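Local atomic coordinates of uncharacterized protein (Bombyx mori, PDB entry 5AZ0), a protein that probably catalyses the nicotinamide-dependent reduction of aldehydes and ketones to alcohols, as an aldo-keto reductase (AKR2E5) of the silkworm. Residues A[9-14]-A[217-222]; A[18-23]-A[286-291]; A[73-78]-A[102-107]. All coordinates share one frame; numbering follows the deposited sequence.

Contact 1 of 3, residues A[9-14]-A[217-222]; sequences FKLNNG and EVVVVA
The carboxamide of Asn12 has the backbone carbonyl of Glu217 set off one side of its plane: Glu217 O comes 3.4 Å from Asn12 CB and lies 3.6 Å from Asn12 ND2, with no hydrogen bond between them. At the nitrogen end of the amide, Val218 CG2 is a looser neighbour of Asn12 ND2, and the nitrogen itself is hydrogen-bonded to Pro193 O. Asn12 CG stands between the backbone N and the carbonyl carbon (chi1 64°), 3.8 Å from Glu217 O. The contact illustrates how an aldo-keto reductase plugs its barrel: Leu11 to Gly14 form the type I turn of the N-terminal hairpin, which closes the (beta/alpha)8 barrel at the end where strand 219-223 begins. Glu217, with positive phi, is the C-prime residue of the Schellman motif that ends helix 207-215. One water joins the two segments, accepting from Asn12 N at 2.9 Å and donating to Glu217 O at 2.7 Å. Leu11 and Val219 cross at about a right angle, Leu11 CD2 resting 3.8 Å from Val219 CG2. The same Val219 methyl also meets the carbonyl of Lys10, CG2 to O 3.7 Å.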
ATOM      1  N   PHE A   9      -5.443  13.568   1.633  1.00 25.99           N
ATOM      2  CA  PHE A   9      -6.819  13.150   2.023  1.00 24.06           C
ATOM      3  C   PHE A   9      -6.943  13.120   3.519  1.00 25.12           C
ATOM      4  O   PHE A   9      -5.941  13.088   4.217  1.00 28.68           O
ATOM      5  CB  PHE A   9      -7.152  11.815   1.410  1.00 23.85           C
ATOM      6  CG  PHE A   9      -7.089  11.788  -0.130  1.00 25.14           C
ATOM      7  CD1 PHE A   9      -7.521  12.847  -0.897  1.00 28.76           C
ATOM      8  CD2 PHE A   9      -6.730  10.653  -0.788  1.00 25.50           C
ATOM      9  CE1 PHE A   9      -7.508  12.773  -2.286  1.00 31.33           C
ATOM     10  CE2 PHE A   9      -6.689  10.567  -2.155  1.00 27.87           C
ATOM     11  CZ  PHE A   9      -7.106  11.613  -2.907  1.00 32.47           C
ATOM     12  N   LYS A  10      -8.159  13.250   4.019  1.00 23.74           N
ATOM     13  CA  LYS A  10      -8.435  13.266   5.430  1.00 24.19           C
ATOM     14  C   LYS A  10      -8.867  11.854   5.861  1.00 22.44           C
ATOM     15  O   LYS A  10      -9.724  11.242   5.258  1.00 22.52           O
ATOM     16  CB  LYS A  10      -9.547  14.269   5.723  1.00 29.71           C
ATOM     17  CG  LYS A  10      -9.432  15.680   5.090  1.00 36.06           C
ATOM     18  CD  LYS A  10      -8.113  16.300   5.439  1.00 42.57           C
ATOM     19  CE  LYS A  10      -8.131  17.852   5.464  1.00 49.06           C
ATOM     20  NZ  LYS A  10      -7.218  18.283   6.614  1.00 50.49           N
ATOM     21  N   LEU A  11      -8.317  11.359   6.930  1.00 22.14           N
ATOM     22  CA  LEU A  11      -8.726  10.068   7.496  1.00 21.06           C
ATOM     23  C   LEU A  11      -9.840  10.233   8.505  1.00 20.71           C
ATOM     24  O   LEU A  11     -10.073  11.312   9.032  1.00 18.75           O
ATOM     25  CB  LEU A  11      -7.536   9.409   8.201  1.00 22.24           C
ATOM     26  CG  LEU A  11      -6.339   9.066   7.307  1.00 21.75           C
ATOM     27  CD1 LEU A  11      -5.203   8.634   8.236  1.00 21.93           C
ATOM     28  CD2 LEU A  11      -6.711   8.045   6.261  1.00 21.90           C
ATOM     29  N   ASN A  12     -10.500   9.126   8.806  1.00 20.01           N
ATOM     30  CA  ASN A  12     -11.624   9.111   9.779  1.00 18.62           C
ATOM     31  C   ASN A  12     -11.241   9.221  11.204  1.00 18.17           C
ATOM     32  O   ASN A  12     -12.095   9.159  12.113  1.00 20.14           O
ATOM     33  CB  ASN A  12     -12.471   7.854   9.557  1.00 20.45           C
ATOM     34  CG  ASN A  12     -11.714   6.560   9.824  1.00 21.30           C
ATOM     35  OD1 ASN A  12     -10.516   6.569  10.213  1.00 18.85           O
ATOM     36  ND2 ASN A  12     -12.362   5.446   9.511  1.00 20.23           N
ATOM     37  N   ASN A  13      -9.955   9.472  11.453  1.00 19.04           N
ATOM     38  CA  ASN A  13      -9.492   9.806  12.780  1.00 17.96           C
ATOM     39  C   ASN A  13      -8.946  11.233  12.967  1.00 19.66           C
ATOM     40  O   ASN A  13      -8.296  11.514  13.988  1.00 20.70           O
ATOM     41  CB  ASN A  13      -8.369   8.832  13.156  1.00 18.02           C
ATOM     42  CG  ASN A  13      -7.041   9.204  12.496  1.00 19.82           C
ATOM     43  OD1 ASN A  13      -6.986   9.878  11.479  1.00 19.19           O
ATOM     44  ND2 ASN A  13      -5.961   8.750  13.089  1.00 23.57           N
ATOM     45  N   GLY A  14      -9.153  12.115  12.007  1.00 19.25           N
ATOM     46  CA  GLY A  14      -8.653  13.491  12.157  1.00 20.43           C
ATOM     47  C   GLY A  14      -7.324  13.816  11.446  1.00 21.63           C
ATOM     48  O   GLY A  14      -6.946  15.002  11.340  1.00 22.72           O
ATOM     49  N   GLU A 217     -16.299   6.049   5.074  1.00 23.39           N
ATOM     50  CA  GLU A 217     -15.202   6.954   5.402  1.00 24.00           C
ATOM     51  C   GLU A 217     -13.844   6.308   5.671  1.00 23.01           C
ATOM     52  O   GLU A 217     -12.983   6.912   6.295  1.00 21.32           O
ATOM     53  CB  GLU A 217     -15.518   7.818   6.555  1.00 25.35           C
ATOM     54  CG  GLU A 217     -16.919   8.381   6.700  1.00 32.35           C
ATOM     55  CD  GLU A 217     -17.312   9.360   5.654  1.00 35.79           C
ATOM     56  OE1 GLU A 217     -16.479   9.699   4.755  1.00 36.62           O
ATOM     57  OE2 GLU A 217     -18.467   9.813   5.789  1.00 46.29           O
ATOM     58  N   VAL A 218     -13.639   5.131   5.110  1.00 20.79           N
ATOM     59  CA  VAL A 218     -12.340   4.478   5.093  1.00 21.44           C
ATOM     60  C   VAL A 218     -11.686   4.880   3.798  1.00 21.92           C
ATOM     61  O   VAL A 218     -12.323   4.817   2.722  1.00 24.36           O
ATOM     62  CB  VAL A 218     -12.514   2.966   5.147  1.00 21.60           C
ATOM     63  CG1 VAL A 218     -11.206   2.214   5.026  1.00 21.04           C
ATOM     64  CG2 VAL A 218     -13.312   2.578   6.404  1.00 20.21           C
ATOM     65  N   VAL A 219     -10.447   5.360   3.889  1.00 19.27           N
ATOM     66  CA  VAL A 219      -9.651   5.726   2.711  1.00 18.00           C
ATOM     67  C   VAL A 219      -9.037   4.488   2.085  1.00 18.22           C
ATOM     68  O   VAL A 219      -8.512   3.595   2.780  1.00 19.09           O
ATOM     69  CB  VAL A 219      -8.585   6.725   3.095  1.00 20.33           C
ATOM     70  CG1 VAL A 219      -7.593   6.966   1.947  1.00 20.86           C
ATOM     71  CG2 VAL A 219      -9.276   8.029   3.484  1.00 20.86           C
ATOM     72  N   VAL A 220      -9.132   4.426   0.766  1.00 16.35           N
ATOM     73  CA  VAL A 220      -8.598   3.363   0.004  1.00 20.59           C
ATOM     74  C   VAL A 220      -7.177   3.719  -0.474  1.00 20.45           C
ATOM     75  O   VAL A 220      -6.965   4.817  -1.001  1.00 24.37           O
ATOM     76  CB  VAL A 220      -9.461   3.053  -1.224  1.00 20.26           C
ATOM     77  CG1 VAL A 220      -8.813   1.971  -2.063  1.00 22.98           C
ATOM     78  CG2 VAL A 220     -10.809   2.569  -0.775  1.00 22.63           C
ATOM     79  N   VAL A 221      -6.250   2.777  -0.328  1.00 20.55           N
ATOM     80  CA  VAL A 221      -4.857   3.006  -0.687  1.00 21.47           C
ATOM     81  C   VAL A 221      -4.513   1.930  -1.629  1.00 20.38           C
ATOM     82  O   VAL A 221      -4.629   0.777  -1.280  1.00 20.12           O
ATOM     83  CB  VAL A 221      -3.908   3.001   0.541  1.00 21.72           C
ATOM     84  CG1 VAL A 221      -2.402   2.997   0.109  1.00 22.16           C
ATOM     85  CG2 VAL A 221      -4.236   4.194   1.453  1.00 18.82           C
ATOM     86  N   ALA A 222      -4.065   2.312  -2.831  1.00 20.81           N
ATOM     87  CA  ALA A 222      -3.789   1.339  -3.884  1.00 22.90           C
ATOM     88  C   ALA A 222      -2.311   0.953  -3.952  1.00 23.94           C
ATOM     89  O   ALA A 222      -1.487   1.833  -4.194  1.00 22.34           O
ATOM     90  CB  ALA A 222      -4.190   1.914  -5.237  1.00 22.26           C
TER
HETATM   91  O   HOH W   1     -10.331   7.069   6.795  1.00 14.85           O

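Contact 2 of 3, residues A[18-23]-A[286-291]; sequences PALGYG and ENASIF
Leu20 drives its isobutyl group into the chain that follows helix 281-287, against Ala288, Ile290 and Phe291, and what it meets there reflects its own conformation and that of Phe291. Leu20 CG is anti to the backbone N (chi1 -173°), and the two methyls beyond it divide their partners. CD2 makes the closer contacts. It lies 3.6 Å from Asn287 O and 3.7 Å from Ala288 CB, and it also rests against the CA of Ala288, so that one methyl is seated on the backbone as well as on a side chain. The other branch, CD1, makes a looser apolar contact with Ile290 CD1 at 4.4 Å.

Phe291 has CG anti to its own carbonyl carbon, beside the backbone N (chi1 -57°). Leu20 CB meets the rim atom Phe291 CZ at 4.1 Å, at the edge and near the ring plane, while Ala19 CB approaches Phe291 CE1 obliquely at 4.3 Å. One face of the ring is covered from within its own segment, where Ile290 CG1 sits over the centre, 3.4 Å above the plane. No hydrogen bond crosses between the two segments; the contacts are van der Waals packing, mostly apolar.

Around it, Tyr66 lies against Leu20, Asn287 and Ala288, and Tyr268 of helix 259-269 meets the Phe291 ring edge-to-face. Ala19 and Gly21 bond through their backbones to Ser274, so the loop entering strand 22-23 is tied to strand 273-274 where the first and last strands of the barrel approach each other.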
ATOM      1  N   PRO A  18      -1.025  11.836   2.779  1.00 23.02           N
ATOM      2  CA  PRO A  18      -0.700  12.330   1.426  1.00 22.70           C
ATOM      3  C   PRO A  18      -1.153  11.346   0.380  1.00 23.54           C
ATOM      4  O   PRO A  18      -0.942  10.099   0.534  1.00 22.39           O
ATOM      5  CB  PRO A  18       0.853  12.442   1.442  1.00 21.31           C
ATOM      6  CG  PRO A  18       1.204  12.656   2.898  1.00 23.39           C
ATOM      7  CD  PRO A  18       0.183  11.796   3.652  1.00 22.99           C
ATOM      8  N   ALA A  19      -1.708  11.899  -0.697  1.00 21.92           N
ATOM      9  CA  ALA A  19      -2.372  11.120  -1.766  1.00 22.65           C
ATOM     10  C   ALA A  19      -1.478  10.264  -2.592  1.00 23.77           C
ATOM     11  O   ALA A  19      -1.944   9.401  -3.360  1.00 24.26           O
ATOM     12  CB  ALA A  19      -3.090  12.033  -2.658  1.00 25.95           C
ATOM     13  N   LEU A  20      -0.169  10.468  -2.438  1.00 23.99           N
ATOM     14  CA  LEU A  20       0.820   9.623  -3.063  1.00 24.09           C
ATOM     15  C   LEU A  20       1.841   9.239  -2.021  1.00 24.59           C
ATOM     16  O   LEU A  20       2.171  10.038  -1.155  1.00 22.77           O
ATOM     17  CB  LEU A  20       1.449  10.404  -4.165  1.00 30.67           C
ATOM     18  CG  LEU A  20       2.425   9.760  -5.125  1.00 35.25           C
ATOM     19  CD1 LEU A  20       1.619   8.953  -6.113  1.00 41.47           C
ATOM     20  CD2 LEU A  20       3.157  10.921  -5.851  1.00 40.71           C
ATOM     21  N   GLY A  21       2.252   7.981  -2.049  1.00 26.26           N
ATOM     22  CA  GLY A  21       3.253   7.435  -1.139  1.00 26.83           C
ATOM     23  C   GLY A  21       4.364   6.693  -1.877  1.00 28.21           C
ATOM     24  O   GLY A  21       4.139   6.154  -2.976  1.00 28.47           O
ATOM     25  N   TYR A  22       5.554   6.673  -1.260  1.00 25.39           N
ATOM     26  CA  TYR A  22       6.726   6.033  -1.799  1.00 24.13           C
ATOM     27  C   TYR A  22       6.762   4.571  -1.357  1.00 24.17           C
ATOM     28  O   TYR A  22       6.952   4.268  -0.191  1.00 26.67           O
ATOM     29  CB  TYR A  22       8.016   6.837  -1.361  1.00 25.51           C
ATOM     30  CG  TYR A  22       9.304   6.313  -1.924  1.00 27.67           C
ATOM     31  CD1 TYR A  22       9.976   5.248  -1.329  1.00 27.88           C
ATOM     32  CD2 TYR A  22       9.854   6.876  -3.064  1.00 29.99           C
ATOM     33  CE1 TYR A  22      11.175   4.764  -1.871  1.00 32.30           C
ATOM     34  CE2 TYR A  22      11.039   6.389  -3.608  1.00 29.28           C
ATOM     35  CZ  TYR A  22      11.700   5.375  -3.005  1.00 29.33           C
ATOM     36  OH  TYR A  22      12.821   4.901  -3.627  1.00 31.13           O
ATOM     37  N   GLY A  23       6.585   3.656  -2.292  1.00 22.51           N
ATOM     38  CA  GLY A  23       6.630   2.242  -2.021  1.00 25.53           C
ATOM     39  C   GLY A  23       8.039   1.682  -1.767  1.00 27.88           C
ATOM     40  O   GLY A  23       9.015   2.149  -2.346  1.00 27.58           O
ATOM     41  N   GLU A 286       8.227  12.084 -11.969  1.00 36.84           N
ATOM     42  CA  GLU A 286       7.108  11.937 -12.955  1.00 41.75           C
ATOM     43  C   GLU A 286       5.819  11.529 -12.190  1.00 39.84           C
ATOM     44  O   GLU A 286       4.817  12.239 -12.282  1.00 33.73           O
ATOM     45  CB  GLU A 286       7.517  10.890 -14.000  1.00 42.37           C
ATOM     46  CG  GLU A 286       6.635  10.705 -15.246  1.00 56.03           C
ATOM     47  CD  GLU A 286       6.828   9.346 -15.952  1.00 54.30           C
ATOM     48  OE1 GLU A 286       7.805   8.631 -15.685  1.00 60.79           O
ATOM     49  OE2 GLU A 286       5.993   8.960 -16.795  1.00 67.54           O
ATOM     50  N   ASN A 287       5.910  10.486 -11.324  1.00 36.58           N
ATOM     51  CA  ASN A 287       4.754  10.051 -10.486  1.00 32.50           C
ATOM     52  C   ASN A 287       4.126  11.133  -9.669  1.00 32.09           C
ATOM     53  O   ASN A 287       2.920  11.071  -9.442  1.00 32.72           O
ATOM     54  CB  ASN A 287       5.100   8.859  -9.613  1.00 30.37           C
ATOM     55  CG  ASN A 287       5.479   7.675 -10.427  1.00 30.70           C
ATOM     56  OD1 ASN A 287       5.172   7.648 -11.596  1.00 35.83           O
ATOM     57  ND2 ASN A 287       6.192   6.724  -9.858  1.00 33.69           N
ATOM     58  N   ALA A 288       4.874  12.161  -9.262  1.00 35.43           N
ATOM     59  CA  ALA A 288       4.252  13.211  -8.427  1.00 36.71           C
ATOM     60  C   ALA A 288       3.705  14.412  -9.145  1.00 39.98           C
ATOM     61  O   ALA A 288       3.109  15.316  -8.491  1.00 34.08           O
ATOM     62  CB  ALA A 288       5.164  13.661  -7.314  1.00 42.00           C
ATOM     63  N   SER A 289       3.859  14.419 -10.468  1.00 41.80           N
ATOM     64  CA  SER A 289       3.430  15.577 -11.293  1.00 49.62           C
ATOM     65  C   SER A 289       2.090  15.199 -11.958  1.00 50.18           C
ATOM     66  O   SER A 289       2.001  15.082 -13.190  1.00 48.71           O
ATOM     67  CB  SER A 289       4.542  15.942 -12.298  1.00 49.31           C
ATOM     68  OG  SER A 289       5.859  15.825 -11.686  1.00 48.85           O
ATOM     69  N   ILE A 290       1.072  14.984 -11.096  1.00 39.05           N
ATOM     70  CA  ILE A 290      -0.201  14.383 -11.488  1.00 36.69           C
ATOM     71  C   ILE A 290      -1.412  15.038 -10.876  1.00 39.30           C
ATOM     72  O   ILE A 290      -2.517  14.486 -10.934  1.00 41.79           O
ATOM     73  CB  ILE A 290      -0.277  12.902 -11.104  1.00 35.41           C
ATOM     74  CG1 ILE A 290      -0.167  12.725  -9.586  1.00 35.09           C
ATOM     75  CG2 ILE A 290       0.806  12.078 -11.791  1.00 36.52           C
ATOM     76  CD1 ILE A 290      -0.495  11.356  -9.077  1.00 34.18           C
ATOM     77  N   PHE A 291      -1.231  16.184 -10.245  1.00 40.19           N
ATOM     78  CA  PHE A 291      -2.310  16.768  -9.453  1.00 42.32           C
ATOM     79  C   PHE A 291      -2.943  18.030 -10.090  1.00 48.95           C
ATOM     80  O   PHE A 291      -3.981  18.494  -9.637  1.00 57.41           O
ATOM     81  CB  PHE A 291      -1.795  17.018  -8.024  1.00 37.92           C
ATOM     82  CG  PHE A 291      -1.284  15.775  -7.364  1.00 39.61           C
ATOM     83  CD1 PHE A 291      -2.174  14.759  -6.975  1.00 37.07           C
ATOM     84  CD2 PHE A 291       0.075  15.581  -7.161  1.00 34.07           C
ATOM     85  CE1 PHE A 291      -1.692  13.606  -6.378  1.00 36.97           C
ATOM     86  CE2 PHE A 291       0.550  14.426  -6.552  1.00 38.27           C
ATOM     87  CZ  PHE A 291      -0.332  13.435  -6.176  1.00 36.88           C
TER

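Contact 3 of 3, residues A[73-78]-A[102-107]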
ATOM      1  N   HIS A  73       7.112  -4.766   7.991  1.00 24.25           N
ATOM      2  CA  HIS A  73       8.011  -5.767   8.475  1.00 24.90           C
ATOM      3  C   HIS A  73       8.471  -6.709   7.370  1.00 29.19           C
ATOM      4  O   HIS A  73       9.699  -6.886   7.125  1.00 25.31           O
ATOM      5  CB  HIS A  73       7.369  -6.527   9.610  1.00 23.75           C
ATOM      6  CG  HIS A  73       8.227  -7.618  10.157  1.00 22.79           C
ATOM      7  ND1 HIS A  73       7.725  -8.668  10.897  1.00 23.86           N
ATOM      8  CD2 HIS A  73       9.570  -7.835  10.050  1.00 24.58           C
ATOM      9  CE1 HIS A  73       8.720  -9.475  11.242  1.00 23.70           C
ATOM     10  NE2 HIS A  73       9.852  -8.990  10.724  1.00 23.29           N
ATOM     11  N   PHE A  74       7.498  -7.223   6.616  1.00 27.29           N
ATOM     12  CA  PHE A  74       7.809  -8.126   5.507  1.00 27.16           C
ATOM     13  C   PHE A  74       8.754  -7.610   4.434  1.00 26.99           C
ATOM     14  O   PHE A  74       9.279  -8.395   3.700  1.00 24.02           O
ATOM     15  CB  PHE A  74       6.500  -8.589   4.843  1.00 30.58           C
ATOM     16  CG  PHE A  74       6.675  -9.690   3.836  1.00 31.71           C
ATOM     17  CD1 PHE A  74       6.995 -10.969   4.260  1.00 33.63           C
ATOM     18  CD2 PHE A  74       6.471  -9.457   2.458  1.00 33.09           C
ATOM     19  CE1 PHE A  74       7.160 -12.020   3.323  1.00 32.99           C
ATOM     20  CE2 PHE A  74       6.621 -10.499   1.517  1.00 35.77           C
ATOM     21  CZ  PHE A  74       6.976 -11.779   1.954  1.00 29.91           C
ATOM     22  N   TYR A  75       8.890  -6.305   4.250  1.00 25.80           N
ATOM     23  CA  TYR A  75       9.708  -5.786   3.169  1.00 23.94           C
ATOM     24  C   TYR A  75      11.218  -5.745   3.440  1.00 25.63           C
ATOM     25  O   TYR A  75      11.982  -5.379   2.553  1.00 28.67           O
ATOM     26  CB  TYR A  75       9.223  -4.425   2.759  1.00 25.60           C
ATOM     27  CG  TYR A  75       7.742  -4.321   2.342  1.00 24.85           C
ATOM     28  CD1 TYR A  75       6.964  -5.437   2.008  1.00 25.31           C
ATOM     29  CD2 TYR A  75       7.161  -3.078   2.273  1.00 26.02           C
ATOM     30  CE1 TYR A  75       5.630  -5.294   1.631  1.00 27.76           C
ATOM     31  CE2 TYR A  75       5.839  -2.917   1.894  1.00 26.16           C
ATOM     32  CZ  TYR A  75       5.066  -4.006   1.565  1.00 27.10           C
ATOM     33  OH  TYR A  75       3.746  -3.750   1.226  1.00 24.70           O
ATOM     34  N   ARG A  76      11.616  -6.095   4.657  1.00 27.74           N
ATOM     35  CA  ARG A  76      12.992  -6.389   5.047  1.00 32.00           C
ATOM     36  C   ARG A  76      13.823  -5.144   5.276  1.00 29.76           C
ATOM     37  O   ARG A  76      14.785  -5.231   5.954  1.00 33.83           O
ATOM     38  CB  ARG A  76      13.767  -7.333   4.060  1.00 32.25           C
ATOM     39  CG  ARG A  76      13.406  -8.824   4.146  1.00 35.11           C
ATOM     40  CD  ARG A  76      12.535  -9.251   3.012  1.00 39.27           C
ATOM     41  NE  ARG A  76      12.474 -10.697   2.876  1.00 41.61           N
ATOM     42  CZ  ARG A  76      11.358 -11.432   2.770  1.00 44.31           C
ATOM     43  NH1 ARG A  76      10.097 -10.894   2.787  1.00 40.70           N
ATOM     44  NH2 ARG A  76      11.488 -12.752   2.622  1.00 42.56           N
ATOM     45  N   VAL A  77      13.409  -4.005   4.770  1.00 24.80           N
ATOM     46  CA  VAL A  77      14.234  -2.840   4.688  1.00 24.94           C
ATOM     47  C   VAL A  77      13.895  -1.758   5.734  1.00 23.46           C
ATOM     48  O   VAL A  77      14.338  -0.629   5.584  1.00 25.51           O
ATOM     49  CB  VAL A  77      14.170  -2.239   3.247  1.00 28.21           C
ATOM     50  CG1 VAL A  77      14.812  -3.223   2.280  1.00 25.10           C
ATOM     51  CG2 VAL A  77      12.723  -1.891   2.790  1.00 29.35           C
ATOM     52  N   GLU A  78      13.124  -2.059   6.785  1.00 22.48           N
ATOM     53  CA  GLU A  78      12.784  -0.985   7.762  1.00 22.85           C
ATOM     54  C   GLU A  78      14.032  -0.315   8.364  1.00 24.30           C
ATOM     55  O   GLU A  78      14.072   0.922   8.484  1.00 22.98           O
ATOM     56  CB  GLU A  78      11.892  -1.521   8.884  1.00 23.14           C
ATOM     57  CG  GLU A  78      10.463  -1.906   8.414  1.00 24.94           C
ATOM     58  CD  GLU A  78       9.706  -2.720   9.441  1.00 24.09           C
ATOM     59  OE1 GLU A  78      10.293  -3.698   9.907  1.00 21.02           O
ATOM     60  OE2 GLU A  78       8.531  -2.388   9.803  1.00 22.27           O
ATOM     61  N   THR A 102       4.144   4.535   7.267  1.00 19.47           N
ATOM     62  CA  THR A 102       3.267   3.343   7.467  1.00 20.01           C
ATOM     63  C   THR A 102       4.112   2.079   7.596  1.00 19.35           C
ATOM     64  O   THR A 102       5.082   1.894   6.846  1.00 19.01           O
ATOM     65  CB  THR A 102       2.357   3.141   6.241  1.00 19.43           C
ATOM     66  OG1 THR A 102       1.425   4.212   6.155  1.00 17.51           O
ATOM     67  CG2 THR A 102       1.510   1.851   6.375  1.00 19.63           C
ATOM     68  N   THR A 103       3.789   1.218   8.548  1.00 18.68           N
ATOM     69  CA  THR A 103       4.329  -0.127   8.537  1.00 19.02           C
ATOM     70  C   THR A 103       3.171  -1.145   8.720  1.00 20.48           C
ATOM     71  O   THR A 103       2.023  -0.748   8.800  1.00 19.81           O
ATOM     72  CB  THR A 103       5.500  -0.362   9.524  1.00 18.58           C
ATOM     73  OG1 THR A 103       6.090  -1.642   9.210  1.00 20.64           O
ATOM     74  CG2 THR A 103       5.034  -0.385  10.939  1.00 19.43           C
ATOM     75  N   LYS A 104       3.490  -2.433   8.760  1.00 18.79           N
ATOM     76  CA  LYS A 104       2.504  -3.498   8.606  1.00 20.48           C
ATOM     77  C   LYS A 104       2.950  -4.761   9.378  1.00 20.33           C
ATOM     78  O   LYS A 104       4.135  -5.007   9.492  1.00 21.11           O
ATOM     79  CB  LYS A 104       2.182  -3.813   7.143  1.00 19.95           C
ATOM     80  CG  LYS A 104       1.983  -2.609   6.257  1.00 20.94           C
ATOM     81  CD  LYS A 104       1.814  -3.019   4.797  1.00 22.19           C
ATOM     82  CE  LYS A 104       2.024  -1.747   3.981  1.00 23.52           C
ATOM     83  NZ  LYS A 104       2.103  -1.974   2.548  1.00 24.74           N
ATOM     84  N   VAL A 105       1.979  -5.459   9.950  1.00 18.06           N
ATOM     85  CA  VAL A 105       2.172  -6.639  10.817  1.00 19.42           C
ATOM     86  C   VAL A 105       1.766  -7.832   9.958  1.00 24.85           C
ATOM     87  O   VAL A 105       0.566  -7.907   9.421  1.00 22.60           O
ATOM     88  CB  VAL A 105       1.196  -6.561  11.995  1.00 18.63           C
ATOM     89  CG1 VAL A 105       1.169  -7.838  12.849  1.00 20.27           C
ATOM     90  CG2 VAL A 105       1.582  -5.368  12.867  1.00 19.26           C
ATOM     91  N   TRP A 106       2.661  -8.812   9.898  1.00 22.79           N
ATOM     92  CA  TRP A 106       2.474  -9.983   9.074  1.00 22.15           C
ATOM     93  C   TRP A 106       1.682 -11.095   9.753  1.00 22.59           C
ATOM     94  O   TRP A 106       1.268 -10.981  10.950  1.00 22.19           O
ATOM     95  CB  TRP A 106       3.880 -10.460   8.637  1.00 27.40           C
ATOM     96  CG  TRP A 106       3.999 -11.384   7.427  1.00 27.18           C
ATOM     97  CD1 TRP A 106       4.424 -12.691   7.454  1.00 28.33           C
ATOM     98  CD2 TRP A 106       3.770 -11.073   6.044  1.00 25.67           C
ATOM     99  NE1 TRP A 106       4.448 -13.217   6.181  1.00 26.81           N
ATOM    100  CE2 TRP A 106       4.074 -12.262   5.288  1.00 28.52           C
ATOM    101  CE3 TRP A 106       3.327  -9.950   5.368  1.00 23.91           C
ATOM    102  CZ2 TRP A 106       3.946 -12.327   3.910  1.00 27.86           C
ATOM    103  CZ3 TRP A 106       3.205  -9.986   3.984  1.00 26.13           C
ATOM    104  CH2 TRP A 106       3.513 -11.173   3.252  1.00 28.54           C
ATOM    105  N   GLN A 107       1.500 -12.208   9.010  1.00 24.37           N
ATOM    106  CA  GLN A 107       0.457 -13.247   9.269  1.00 25.69           C
ATOM    107  C   GLN A 107       0.700 -14.056  10.483  1.00 26.52           C
ATOM    108  O   GLN A 107      -0.267 -14.555  11.112  1.00 24.10           O
ATOM    109  CB  GLN A 107       0.295 -14.213   8.073  1.00 29.30           C
ATOM    110  CG  GLN A 107      -0.472 -13.613   6.897  1.00 29.75           C
ATOM    111  CD  GLN A 107       0.232 -12.479   6.176  1.00 26.74           C
ATOM    112  OE1 GLN A 107       0.118 -11.334   6.581  1.00 28.05           O
ATOM    113  NE2 GLN A 107       0.878 -12.764   5.072  1.00 27.99           N
TER
HETATM  114  O   HOH W   2       4.930  -8.633  11.327  1.00 19.43           O
HETATM  115  O   HOH W   3       4.507  -7.105   7.286  1.00 20.86           O
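Phe74 and Trp106 both hold CG anti to the backbone N (chi1 -171° and -161°), and from there their rings lie one over the other. The setting is the (beta/alpha)8 barrel of an aldo-keto reductase, at the end where strand 100-105 finishes; Asp70, Tyr75, Lys104 and His137 match the catalytic tetrad of the family. The stack is offset, with the Phe74 ring and the six-membered ring of Trp106 only 5° from parallel and their centroids 3.6 Å apart. Phe74 CB adds a CH-pi contact over the same face of the indole. Both rings are also covered on their other sides, Phe74 by Arg76 NH1 toward its rim, and Trp106 by Gln107 NE2 over its centre. Arg76 NH1 is fixed there by a hydrogen bond to Phe74 O (2.8 Å). An alanine in place of Trp106 would probably uncover one face of Phe74, letting its ring shift, and would leave Met341 O without the indole NE1 that now bonds to it.

On the strand, Lys104 reaches out with its chain extended beyond CG, and NZ donates to Tyr75 OH at 2.8 Å. The same nitrogen forms a salt bridge with Asp70 and a hydrogen bond with Gln197. Thr103 OG1 donates to Glu78 OE2 at 2.6 Å, nearly along the C-O axis of the carboxylate, whose second oxygen is in a salt bridge with Arg125. The backbone bond from His73 N to Lys104 O is weak, but a water lying in the imidazole plane at the ring edge bridges His73 ND1 and Trp106 N, at 2.8 Å and 2.7 Å respectively.

Overall arrangement
From the N terminus, the hairpin turn of 9-14 opens the first loop, which contact 1 closes some two hundred residues later at strand 219-223. Residues 18-23 come shortly after the turn, running from the end of the hairpin into the first barrel strand, and contact 2 closes its loop on them at 286-291, so contacts 1 and 2 cross along the chain. They also touch, Phe9 CE2 lying 3.9 Å from Ala19 CB. Contact 3 is a short closure, 73-78 with 102-107, nested inside both long loops and spanning helix 78-90. Its centre is about 20 Å from that of contact 1. Together the three tie the N-terminal hairpin, the meeting of first and last strands, and the probable active-site end to one parallel barrel sheet.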